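Local atomic coordinates of CRISPR-associated protein, Cse1 family (Acidimicrobium ferrooxidans, PDB entry 4H3T), a protein that probably serves as the large Cse1 subunit of a type I-E Cascade complex, taking part in CRISPR-guided recognition of invading DNA. Residues A[30-35]-A[93-98]; A[188-193]-A[244-249]; A[340-343]-A[349-352]. The protein carries 1 engineered substitution. All coordinates share one frame; numbering follows the deposited sequence.

Interaction 1. Residues A[30-35]-A[93-98]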
ATOM      1  N   VAL A  30     -17.179   6.681 -12.860  1.00 43.31           N
ATOM      2  CA  VAL A  30     -18.331   5.789 -13.012  1.00 42.33           C
ATOM      3  C   VAL A  30     -19.040   5.631 -11.655  1.00 43.97           C
ATOM      4  O   VAL A  30     -18.474   5.918 -10.597  1.00 42.10           O
ATOM      5  CB  VAL A  30     -17.923   4.416 -13.613  1.00 46.18           C
ATOM      6  CG1 VAL A  30     -17.415   4.575 -15.044  1.00 46.75           C
ATOM      7  CG2 VAL A  30     -16.878   3.666 -12.743  1.00 45.63           C
ATOM      8  N   SER A  31     -20.244   5.141 -11.699  1.00 40.10           N
ATOM      9  CA  SER A  31     -21.047   4.818 -10.506  1.00 40.37           C
ATOM     10  C   SER A  31     -20.652   3.433 -10.005  1.00 47.03           C
ATOM     11  O   SER A  31     -19.933   2.708 -10.710  1.00 44.52           O
ATOM     12  CB  SER A  31     -22.501   4.801 -10.890  1.00 47.17           C
ATOM     13  OG  SER A  31     -22.654   3.788 -11.869  1.00 47.77           O
ATOM     14  N   LEU A  32     -21.144   3.047  -8.840  1.00 42.32           N
ATOM     15  CA  LEU A  32     -20.859   1.716  -8.326  1.00 43.22           C
ATOM     16  C   LEU A  32     -21.533   0.636  -9.186  1.00 46.35           C
ATOM     17  O   LEU A  32     -20.942  -0.392  -9.404  1.00 46.70           O
ATOM     18  CB  LEU A  32     -21.277   1.530  -6.877  1.00 43.21           C
ATOM     19  CG  LEU A  32     -20.474   2.243  -5.856  1.00 44.94           C
ATOM     20  CD1 LEU A  32     -21.260   2.313  -4.578  1.00 46.91           C
ATOM     21  CD2 LEU A  32     -19.154   1.558  -5.616  1.00 42.29           C
ATOM     22  N   ARG A  33     -22.690   0.915  -9.765  1.00 45.87           N
ATOM     23  CA  ARG A  33     -23.350  -0.012 -10.646  1.00 45.31           C
ATOM     24  C   ARG A  33     -22.475  -0.240 -11.890  1.00 50.73           C
ATOM     25  O   ARG A  33     -22.185  -1.391 -12.213  1.00 48.04           O
ATOM     26  CB  ARG A  33     -24.769   0.476 -11.013  1.00 46.62           C
ATOM     27  CG  ARG A  33     -25.537  -0.607 -11.747  1.00 55.02           C
ATOM     28  CD  ARG A  33     -25.983  -0.151 -13.104  1.00 66.43           C
ATOM     29  NE  ARG A  33     -26.781  -1.179 -13.784  1.00 63.74           N
ATOM     30  CZ  ARG A  33     -26.773  -1.380 -15.095  1.00 71.68           C
ATOM     31  NH1 ARG A  33     -25.997  -0.641 -15.883  1.00 55.39           N
ATOM     32  NH2 ARG A  33     -27.522  -2.343 -15.633  1.00 60.95           N
ATOM     33  N   ASP A  34     -22.033   0.834 -12.546  1.00 49.39           N
ATOM     34  CA  ASP A  34     -21.184   0.724 -13.741  1.00 50.68           C
ATOM     35  C   ASP A  34     -19.798   0.167 -13.463  1.00 54.32           C
ATOM     36  O   ASP A  34     -19.263  -0.528 -14.301  1.00 54.11           O
ATOM     37  CB  ASP A  34     -21.062   2.083 -14.467  1.00 52.12           C
ATOM     38  CG  ASP A  34     -22.265   2.330 -15.363  1.00 64.73           C
ATOM     39  OD1 ASP A  34     -23.067   1.385 -15.550  1.00 66.80           O
ATOM     40  OD2 ASP A  34     -22.423   3.476 -15.851  1.00 66.05           O
ATOM     41  N   ILE A  35     -19.240   0.388 -12.307  1.00 48.78           N
ATOM     42  CA  ILE A  35     -17.913  -0.179 -12.049  1.00 47.93           C
ATOM     43  C   ILE A  35     -17.983  -1.761 -12.056  1.00 51.36           C
ATOM     44  O   ILE A  35     -17.031  -2.405 -12.481  1.00 50.79           O
ATOM     45  CB  ILE A  35     -17.243   0.441 -10.784  1.00 48.48           C
ATOM     46  CG1 ILE A  35     -15.711   0.531 -10.992  1.00 50.59           C
ATOM     47  CG2 ILE A  35     -17.621  -0.274  -9.537  1.00 45.37           C
ATOM     48  CD1 ILE A  35     -14.916   1.054  -9.903  1.00 48.11           C
ATOM     49  N   ASP A  93     -30.198  -6.432  -8.825  1.00 58.15           N
ATOM     50  CA  ASP A  93     -30.982  -6.911  -7.677  1.00 58.08           C
ATOM     51  C   ASP A  93     -30.379  -6.389  -6.353  1.00 58.38           C
ATOM     52  O   ASP A  93     -31.112  -5.953  -5.474  1.00 57.84           O
ATOM     53  CB  ASP A  93     -31.034  -8.461  -7.625  1.00 60.52           C
ATOM     54  CG  ASP A  93     -31.856  -9.127  -8.700  1.00 79.37           C
ATOM     55  OD1 ASP A  93     -32.642  -8.408  -9.391  1.00 81.60           O
ATOM     56  OD2 ASP A  93     -31.696 -10.366  -8.881  1.00 90.18           O
ATOM     57  N   TYR A  94     -29.052  -6.396  -6.234  1.00 52.62           N
ATOM     58  CA  TYR A  94     -28.416  -5.905  -5.002  1.00 50.14           C
ATOM     59  C   TYR A  94     -28.689  -4.408  -4.816  1.00 53.95           C
ATOM     60  O   TYR A  94     -29.155  -4.013  -3.749  1.00 52.46           O
ATOM     61  CB  TYR A  94     -26.911  -6.212  -4.983  1.00 49.09           C
ATOM     62  CG  TYR A  94     -26.259  -5.847  -3.669  1.00 47.69           C
ATOM     63  CD1 TYR A  94     -26.297  -6.716  -2.583  1.00 47.76           C
ATOM     64  CD2 TYR A  94     -25.681  -4.604  -3.486  1.00 48.34           C
ATOM     65  CE1 TYR A  94     -25.743  -6.360  -1.367  1.00 47.60           C
ATOM     66  CE2 TYR A  94     -25.209  -4.201  -2.253  1.00 45.85           C
ATOM     67  CZ  TYR A  94     -25.192  -5.093  -1.206  1.00 49.51           C
ATOM     68  OH  TYR A  94     -24.649  -4.677  -0.020  1.00 48.98           O
ATOM     69  N   PHE A  95     -28.419  -3.580  -5.837  1.00 52.51           N
ATOM     70  CA  PHE A  95     -28.621  -2.122  -5.697  1.00 53.97           C
ATOM     71  C   PHE A  95     -30.092  -1.749  -5.609  1.00 59.32           C
ATOM     72  O   PHE A  95     -30.385  -0.770  -4.923  1.00 60.32           O
ATOM     73  CB  PHE A  95     -27.910  -1.328  -6.805  1.00 55.06           C
ATOM     74  CG  PHE A  95     -26.424  -1.276  -6.603  1.00 53.76           C
ATOM     75  CD1 PHE A  95     -25.884  -0.756  -5.430  1.00 54.50           C
ATOM     76  CD2 PHE A  95     -25.554  -1.809  -7.549  1.00 55.05           C
ATOM     77  CE1 PHE A  95     -24.515  -0.701  -5.246  1.00 53.52           C
ATOM     78  CE2 PHE A  95     -24.169  -1.807  -7.326  1.00 56.21           C
ATOM     79  CZ  PHE A  95     -23.673  -1.313  -6.149  1.00 54.89           C
ATOM     80  N   ALA A  96     -31.032  -2.553  -6.136  1.00 58.27           N
ATOM     81  CA  ALA A  96     -32.466  -2.264  -5.912  1.00 58.48           C
ATOM     82  C   ALA A  96     -32.753  -2.452  -4.415  1.00 65.20           C
ATOM     83  O   ALA A  96     -33.392  -1.605  -3.818  1.00 68.38           O
ATOM     84  CB  ALA A  96     -33.365  -3.176  -6.762  1.00 61.73           C
ATOM     85  N   ARG A  97     -32.203  -3.512  -3.784  1.00 59.43           N
ATOM     86  CA  ARG A  97     -32.410  -3.744  -2.342  1.00 59.31           C
ATOM     87  C   ARG A  97     -31.743  -2.687  -1.444  1.00 56.19           C
ATOM     88  O   ARG A  97     -32.317  -2.329  -0.435  1.00 52.91           O
ATOM     89  CB  ARG A  97     -31.887  -5.146  -1.936  1.00 63.85           C
ATOM     90  CG  ARG A  97     -31.836  -5.507  -0.437  1.00 80.43           C
ATOM     91  CD  ARG A  97     -33.175  -5.891   0.164  1.00 95.12           C
ATOM     92  NE  ARG A  97     -33.094  -6.277   1.582  1.00 97.49           N
ATOM     93  CZ  ARG A  97     -33.052  -5.441   2.626  1.00102.52           C
ATOM     94  NH1 ARG A  97     -33.045  -4.123   2.440  1.00 72.50           N
ATOM     95  NH2 ARG A  97     -32.998  -5.917   3.863  1.00 92.97           N
ATOM     96  N   TRP A  98     -30.545  -2.215  -1.774  1.00 52.68           N
ATOM     97  CA  TRP A  98     -29.782  -1.395  -0.846  1.00 51.62           C
ATOM     98  C   TRP A  98     -29.557   0.033  -1.245  1.00 55.29           C
ATOM     99  O   TRP A  98     -28.913   0.776  -0.463  1.00 52.45           O
ATOM    100  CB  TRP A  98     -28.413  -2.071  -0.661  1.00 48.80           C
ATOM    101  CG  TRP A  98     -28.537  -3.381   0.069  1.00 49.84           C
ATOM    102  CD1 TRP A  98     -28.485  -4.632  -0.465  1.00 52.78           C
ATOM    103  CD2 TRP A  98     -28.920  -3.543   1.434  1.00 50.06           C
ATOM    104  NE1 TRP A  98     -28.745  -5.572   0.500  1.00 52.46           N
ATOM    105  CE2 TRP A  98     -29.016  -4.932   1.682  1.00 54.29           C
ATOM    106  CE3 TRP A  98     -29.203  -2.644   2.475  1.00 50.34           C
ATOM    107  CZ2 TRP A  98     -29.355  -5.443   2.934  1.00 53.95           C
ATOM    108  CZ3 TRP A  98     -29.550  -3.151   3.712  1.00 52.21           C
ATOM    109  CH2 TRP A  98     -29.601  -4.533   3.943  1.00 53.43           C
TER
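R33 and F95 are the residues whose backbones come closest, with 7.5 Å between R33 CA and F95 CA, so the first turn of helix 32-37 lies against the last turns of helix 88-98 with one aromatic ring filling the space between them. The F95 ring reaches across with its far end. Its CZ lies 3.8 Å from L32 CB, and its CE2 is 3.9 Å from R33 CA, so the ring meets the root of the first helix turn and not the tips of its side chains. CG of F95 stands beside its own backbone N, anti to the carbonyl carbon (chi1 -74°), which carries the ring out of its helix toward L32. Both partners approach the ring obliquely. This is a helix-helix contact in the N-terminal part of the Cse1 fold: helix 32-37 follows directly on strand 27-30, and S31 is its N-cap, with OG accepting from D34 N at 3.1 Å and an N-H...O angle of 169°. The cap probably steadies the helix turn that F95 meets. L32 turns its side chain to L63 of helix 52-68 and to L18 of strand 18-22, while F102 meets the F95 ring edge-to-face and S13 also touches it. R33 CB lies 4.2 Å from F95 CD2, and the side chain then leads its guanidinium away. That polar end forms salt bridges with D92 and E88 of the same helix as F95, and a longer one within its own segment, R33 NH1 to D34 OD1, 3.6 Å.

Interaction 2. Residues A[188-193]-A[244-249]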
ATOM      1  N   GLY A 188     -13.367  18.496  25.897  1.00 54.04           N
ATOM      2  CA  GLY A 188     -14.003  18.760  24.617  1.00 52.83           C
ATOM      3  C   GLY A 188     -13.617  17.858  23.449  1.00 52.04           C
ATOM      4  O   GLY A 188     -14.095  18.060  22.331  1.00 50.62           O
ATOM      5  N   LYS A 189     -12.776  16.850  23.677  1.00 48.70           N
ATOM      6  CA  LYS A 189     -12.285  15.993  22.597  1.00 47.80           C
ATOM      7  C   LYS A 189     -12.369  14.496  22.942  1.00 52.29           C
ATOM      8  O   LYS A 189     -12.566  14.114  24.099  1.00 51.54           O
ATOM      9  CB  LYS A 189     -10.816  16.394  22.304  1.00 50.76           C
ATOM     10  CG  LYS A 189      -9.832  16.110  23.397  1.00 64.81           C
ATOM     11  CD  LYS A 189      -8.446  16.565  22.944  1.00 67.46           C
ATOM     12  CE  LYS A 189      -7.312  16.438  23.936  1.00 77.40           C
ATOM     13  NZ  LYS A 189      -5.978  16.696  23.291  1.00 75.31           N
ATOM     14  N   ASP A 190     -12.283  13.657  21.907  1.00 47.01           N
ATOM     15  CA  ASP A 190     -12.111  12.200  22.073  1.00 45.84           C
ATOM     16  C   ASP A 190     -11.121  11.774  20.968  1.00 49.09           C
ATOM     17  O   ASP A 190     -11.506  11.747  19.800  1.00 45.14           O
ATOM     18  CB  ASP A 190     -13.427  11.442  22.035  1.00 47.62           C
ATOM     19  CG  ASP A 190     -13.282   9.921  22.138  1.00 51.29           C
ATOM     20  OD1 ASP A 190     -12.179   9.440  22.490  1.00 52.01           O
ATOM     21  OD2 ASP A 190     -14.252   9.205  21.805  1.00 53.20           O
ATOM     22  N   THR A 191      -9.863  11.519  21.344  1.00 47.48           N
ATOM     23  CA  THR A 191      -8.758  11.270  20.431  1.00 47.37           C
ATOM     24  C   THR A 191      -8.707   9.853  19.885  1.00 47.68           C
ATOM     25  O   THR A 191      -8.488   8.908  20.627  1.00 47.03           O
ATOM     26  CB  THR A 191      -7.419  11.633  21.109  1.00 52.13           C
ATOM     27  OG1 THR A 191      -7.522  13.003  21.526  1.00 52.53           O
ATOM     28  CG2 THR A 191      -6.214  11.544  20.143  1.00 50.67           C
ATOM     29  N   PRO A 192      -8.841   9.672  18.566  1.00 42.16           N
ATOM     30  CA  PRO A 192      -8.749   8.301  18.020  1.00 41.72           C
ATOM     31  C   PRO A 192      -7.321   7.858  17.747  1.00 44.64           C
ATOM     32  O   PRO A 192      -6.399   8.666  17.665  1.00 44.40           O
ATOM     33  CB  PRO A 192      -9.511   8.421  16.688  1.00 42.14           C
ATOM     34  CG  PRO A 192      -9.213   9.831  16.235  1.00 43.76           C
ATOM     35  CD  PRO A 192      -9.102  10.660  17.494  1.00 42.36           C
ATOM     36  N   ALA A 193      -7.167   6.576  17.466  1.00 44.62           N
ATOM     37  CA  ALA A 193      -5.937   6.023  16.912  1.00 43.62           C
ATOM     38  C   ALA A 193      -5.915   6.400  15.415  1.00 42.80           C
ATOM     39  O   ALA A 193      -6.947   6.807  14.843  1.00 40.23           O
ATOM     40  CB  ALA A 193      -5.899   4.476  17.092  1.00 44.70           C
ATOM     41  N   PRO A 244     -22.999   8.822  17.622  1.00 46.57           N
ATOM     42  CA  PRO A 244     -21.739   9.418  18.109  1.00 44.96           C
ATOM     43  C   PRO A 244     -20.866   8.521  18.998  1.00 49.06           C
ATOM     44  O   PRO A 244     -19.694   8.818  19.162  1.00 49.34           O
ATOM     45  CB  PRO A 244     -22.206  10.642  18.890  1.00 47.29           C
ATOM     46  CG  PRO A 244     -23.606  10.333  19.298  1.00 53.68           C
ATOM     47  CD  PRO A 244     -24.184   9.449  18.238  1.00 48.22           C
ATOM     48  N   THR A 245     -21.401   7.412  19.527  1.00 46.73           N
ATOM     49  CA  THR A 245     -20.667   6.502  20.396  1.00 47.02           C
ATOM     50  C   THR A 245     -19.790   5.604  19.519  1.00 49.98           C
ATOM     51  O   THR A 245     -20.100   5.384  18.339  1.00 47.01           O
ATOM     52  CB  THR A 245     -21.619   5.726  21.265  1.00 55.04           C
ATOM     53  OG1 THR A 245     -22.441   4.959  20.404  1.00 54.51           O
ATOM     54  CG2 THR A 245     -22.477   6.637  22.136  1.00 50.12           C
ATOM     55  N   ARG A 246     -18.710   5.088  20.100  1.00 47.57           N
ATOM     56  CA  ARG A 246     -17.767   4.217  19.378  1.00 46.14           C
ATOM     57  C   ARG A 246     -17.232   3.136  20.301  1.00 49.30           C
ATOM     58  O   ARG A 246     -17.325   3.235  21.526  1.00 49.92           O
ATOM     59  CB  ARG A 246     -16.622   5.060  18.799  1.00 43.72           C
ATOM     60  CG  ARG A 246     -15.610   5.568  19.849  1.00 47.01           C
ATOM     61  CD  ARG A 246     -14.884   6.799  19.387  1.00 48.90           C
ATOM     62  NE  ARG A 246     -13.711   7.108  20.213  1.00 47.93           N
ATOM     63  CZ  ARG A 246     -12.487   6.621  20.083  1.00 53.07           C
ATOM     64  NH1 ARG A 246     -11.527   7.015  20.901  1.00 46.72           N
ATOM     65  NH2 ARG A 246     -12.200   5.749  19.108  1.00 44.04           N
ATOM     66  N   VAL A 247     -16.676   2.113  19.712  1.00 47.27           N
ATOM     67  CA  VAL A 247     -16.177   0.936  20.440  1.00 49.28           C
ATOM     68  C   VAL A 247     -14.908   0.449  19.813  1.00 52.03           C
ATOM     69  O   VAL A 247     -14.604   0.797  18.660  1.00 50.12           O
ATOM     70  CB  VAL A 247     -17.232  -0.263  20.453  1.00 53.05           C
ATOM     71  CG1 VAL A 247     -18.543   0.096  21.153  1.00 53.74           C
ATOM     72  CG2 VAL A 247     -17.509  -0.793  19.069  1.00 50.91           C
HETATM   73  N   MSE A 248     -14.231  -0.442  20.530  1.00 49.65           N
HETATM   74  CA  MSE A 248     -13.194  -1.313  19.978  1.00 50.32           C
HETATM   75  C   MSE A 248     -13.924  -2.647  19.754  1.00 55.13           C
HETATM   76  O   MSE A 248     -14.554  -3.121  20.687  1.00 55.25           O
HETATM   77  CB  MSE A 248     -11.955  -1.511  20.839  1.00 53.43           C
HETATM   78  CG  MSE A 248     -11.023  -2.572  20.166  1.00 63.18           C
HETATM   79 SE   MSE A 248      -9.415  -2.919  21.075  0.61 74.93          SE
HETATM   80  CE  MSE A 248      -8.477  -1.312  20.506  1.00 70.87           C
ATOM     81  N   ARG A 249     -13.842  -3.222  18.556  1.00 48.87           N
ATOM     82  CA  ARG A 249     -14.582  -4.420  18.157  1.00 50.29           C
ATOM     83  C   ARG A 249     -13.761  -5.237  17.188  1.00 51.60           C
ATOM     84  O   ARG A 249     -13.084  -4.680  16.313  1.00 46.97           O
ATOM     85  CB  ARG A 249     -15.896  -3.934  17.445  1.00 52.43           C
ATOM     86  CG  ARG A 249     -16.795  -4.972  16.903  1.00 66.96           C
ATOM     87  CD  ARG A 249     -18.177  -4.398  16.584  1.00 53.77           C
ATOM     88  NE  ARG A 249     -18.254  -3.619  15.342  1.00 52.50           N
ATOM     89  CZ  ARG A 249     -18.243  -4.157  14.121  1.00 57.57           C
ATOM     90  NH1 ARG A 249     -18.084  -5.462  13.966  1.00 47.66           N
ATOM     91  NH2 ARG A 249     -18.342  -3.384  13.046  1.00 49.63           N
TER
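A bidentate arginine-carboxylate salt bridge ties the loop ahead of helix 196-199 to the residues leading into strand 248-249 of a mixed sheet. R246 and D190 come from opposite directions, and the arginine grips side-on through NE and NH1, one nitrogen to each carboxylate oxygen. R246 NE donates to D190 OD2 at 2.7 Å with an N-H...O angle of 161°, while R246 NH1 reaches D190 OD1 at 3.0 Å. Both oxygens lie near the guanidinium plane, yet the two flat groups are not coplanar. The planes stand 50° apart, so NE meets OD2 from above the carboxylate plane and NH1 meets OD1 on its syn side, tilted out of plane. CG of R246 sits between its backbone N and carbonyl carbon (chi1 73°), and from there the chain runs extended to NE, bringing the head to the loop. P192 approaches the same guanidinium obliquely, its CA 4.2 Å from R246 NH1. The remaining nitrogen, NH2, is held by E288 and the carbonyl of G286, and D190 OD2 also accepts from N182. With partners on NE, NH1 and NH2, the guanidinium is fixed against rotation, and its charge is probably balanced by D190 and E288 together. E288 belongs to strand 275-289, which runs parallel to strand 248-249, so this is a bidentate arginine-aspartate salt bridge, with E288 as the arginine's second acid, that joins a loop to the mixed β-sheet.

Interaction 3. Residues A[340-343]-A[349-352]; sequences EQRA and VEGL
R342 and E350 send their side chains across each other at about a right angle, and a single nitrogen joins them: R342 NH1 lies 3.1 Å from E350 OE1 in a salt bridge. Guanidinium and carboxylate planes are turned 63° apart, and OE1 approaches the guanidinium obliquely, so this is a one-point ionic contact in place of a two-pronged grip. The torsions help to bring the two heads together. With chi1 at 73° R342 tucks CG over its own backbone, flanked by N and C, and the chain bends at chi3 (44°), which swings the head around toward the glutamate. E350 instead reaches out straight, CG anti to its backbone N and the chain extended beyond it. The carboxylate oxygen OE1 of E350 also lies 4.0 Å from R342 CD, alongside the bend. Neither charged end depends on this pair alone. R342 NH1 donates to the carbonyl of L391, and NH2 to that of L334, while E350 OE1 accepts from Q393. The two carbonyls probably hold the guanidinium of the buried R342 in place, the Q393 amide steadies the carboxylate, and E350 probably offsets the charge. At the start of the enclosed helix A343 takes the N-cap position; farther along, V349 packs on L388 and L391 of helix 388-391. The salt bridge thus spans one short helix, from the residue just before its N-cap to E350, in a strand-to-helix connection leading out of the antiparallel sheet of strands 312-317, 303-309 and 340-341.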
ATOM      1  N   GLU A 340       7.925 -14.421   9.809  1.00 54.58           N
ATOM      2  CA  GLU A 340       7.164 -13.596   8.877  1.00 51.16           C
ATOM      3  C   GLU A 340       6.108 -14.418   8.171  1.00 53.76           C
ATOM      4  O   GLU A 340       6.367 -15.562   7.826  1.00 54.73           O
ATOM      5  CB  GLU A 340       8.093 -13.013   7.834  1.00 51.76           C
ATOM      6  CG  GLU A 340       9.140 -11.997   8.302  1.00 55.57           C
ATOM      7  CD  GLU A 340       9.975 -11.473   7.141  1.00 72.05           C
ATOM      8  OE1 GLU A 340      10.347 -12.279   6.255  1.00 69.73           O
ATOM      9  OE2 GLU A 340      10.305 -10.265   7.143  1.00 70.25           O
ATOM     10  N   GLN A 341       4.977 -13.824   7.852  1.00 47.07           N
ATOM     11  CA  GLN A 341       3.879 -14.517   7.177  1.00 46.73           C
ATOM     12  C   GLN A 341       3.335 -13.566   6.116  1.00 47.62           C
ATOM     13  O   GLN A 341       2.896 -12.441   6.436  1.00 44.19           O
ATOM     14  CB  GLN A 341       2.899 -14.882   8.324  1.00 48.49           C
ATOM     15  CG  GLN A 341       1.443 -15.318   8.137  1.00 70.55           C
ATOM     16  CD  GLN A 341       0.594 -14.829   9.373  1.00 81.97           C
ATOM     17  OE1 GLN A 341       1.095 -14.522  10.541  1.00 67.57           O
ATOM     18  NE2 GLN A 341      -0.692 -14.647   9.129  1.00 68.85           N
ATOM     19  N   ARG A 342       3.382 -13.979   4.854  1.00 45.22           N
ATOM     20  CA  ARG A 342       2.939 -13.137   3.756  1.00 46.85           C
ATOM     21  C   ARG A 342       1.406 -12.842   3.824  1.00 47.91           C
ATOM     22  O   ARG A 342       0.639 -13.511   4.529  1.00 46.01           O
ATOM     23  CB  ARG A 342       3.322 -13.741   2.373  1.00 48.25           C
ATOM     24  CG  ARG A 342       2.504 -14.944   1.964  1.00 47.31           C
ATOM     25  CD  ARG A 342       2.970 -15.606   0.660  1.00 43.73           C
ATOM     26  NE  ARG A 342       4.421 -15.754   0.572  1.00 48.04           N
ATOM     27  CZ  ARG A 342       5.096 -16.119  -0.505  1.00 53.61           C
ATOM     28  NH1 ARG A 342       4.455 -16.499  -1.604  1.00 48.69           N
ATOM     29  NH2 ARG A 342       6.414 -16.166  -0.476  1.00 48.14           N
ATOM     30  N   ALA A 343       1.016 -11.753   3.159  1.00 42.39           N
ATOM     31  CA  ALA A 343      -0.388 -11.355   2.990  1.00 40.83           C
ATOM     32  C   ALA A 343      -1.171 -12.523   2.434  1.00 43.48           C
ATOM     33  O   ALA A 343      -0.714 -13.200   1.516  1.00 41.70           O
ATOM     34  CB  ALA A 343      -0.503 -10.166   2.074  1.00 42.15           C
ATOM     35  N   VAL A 349      -3.076 -16.075  -4.542  1.00 45.58           N
ATOM     36  CA  VAL A 349      -2.608 -15.884  -5.931  1.00 46.65           C
ATOM     37  C   VAL A 349      -1.512 -16.954  -6.312  1.00 51.25           C
ATOM     38  O   VAL A 349      -1.388 -17.331  -7.479  1.00 49.14           O
ATOM     39  CB  VAL A 349      -2.093 -14.422  -6.182  1.00 51.84           C
ATOM     40  CG1 VAL A 349      -1.410 -14.282  -7.554  1.00 53.79           C
ATOM     41  CG2 VAL A 349      -3.251 -13.455  -6.119  1.00 51.94           C
ATOM     42  N   GLU A 350      -0.682 -17.323  -5.351  1.00 50.27           N
ATOM     43  CA  GLU A 350       0.393 -18.307  -5.502  1.00 51.45           C
ATOM     44  C   GLU A 350      -0.155 -19.607  -6.118  1.00 59.99           C
ATOM     45  O   GLU A 350       0.540 -20.220  -6.917  1.00 60.11           O
ATOM     46  CB  GLU A 350       1.036 -18.524  -4.111  1.00 52.51           C
ATOM     47  CG  GLU A 350       2.054 -19.616  -3.919  1.00 62.21           C
ATOM     48  CD  GLU A 350       2.521 -19.777  -2.477  1.00 69.38           C
ATOM     49  OE1 GLU A 350       2.381 -18.832  -1.654  1.00 60.08           O
ATOM     50  OE2 GLU A 350       3.056 -20.870  -2.181  1.00 71.65           O
ATOM     51  N   GLY A 351      -1.397 -19.996  -5.788  1.00 58.07           N
ATOM     52  CA  GLY A 351      -1.999 -21.192  -6.352  1.00 58.32           C
ATOM     53  C   GLY A 351      -2.744 -21.042  -7.669  1.00 61.28           C
ATOM     54  O   GLY A 351      -3.439 -21.982  -8.039  1.00 62.32           O
ATOM     55  N   LEU A 352      -2.618 -19.913  -8.404  1.00 56.41           N
ATOM     56  CA  LEU A 352      -3.391 -19.665  -9.649  1.00 56.34           C
ATOM     57  C   LEU A 352      -2.651 -19.810 -11.011  1.00 61.63           C
ATOM     58  O   LEU A 352      -3.210 -19.444 -12.053  1.00 62.85           O
ATOM     59  CB  LEU A 352      -3.992 -18.224  -9.598  1.00 53.89           C
ATOM     60  CG  LEU A 352      -4.852 -17.909  -8.390  1.00 55.59           C
ATOM     61  CD1 LEU A 352      -5.413 -16.500  -8.458  1.00 55.77           C
ATOM     62  CD2 LEU A 352      -5.955 -18.934  -8.214  1.00 55.76           C
TER

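The three contacts follow one another along the chain, each closing before the next opens, and none touches another. Centres of interactions 1 and 2 are 31 Å apart, as are those of 1 and 3, while 2 and 3 are separated by 34 Å. Nearest atoms remain about 15 Å apart between interactions 1 and 2. Between its two segments interaction 1 is held by apolar contacts around F95, with R33 adding salt bridges to D92 and E88 just outside. R246 of interaction 2 has a second carboxylate in E288, whereas the outside partners of the pair in interaction 3 are neutral carbonyls and an amide. Interaction 3 lies nearest the chain centre, about 16 Å from it.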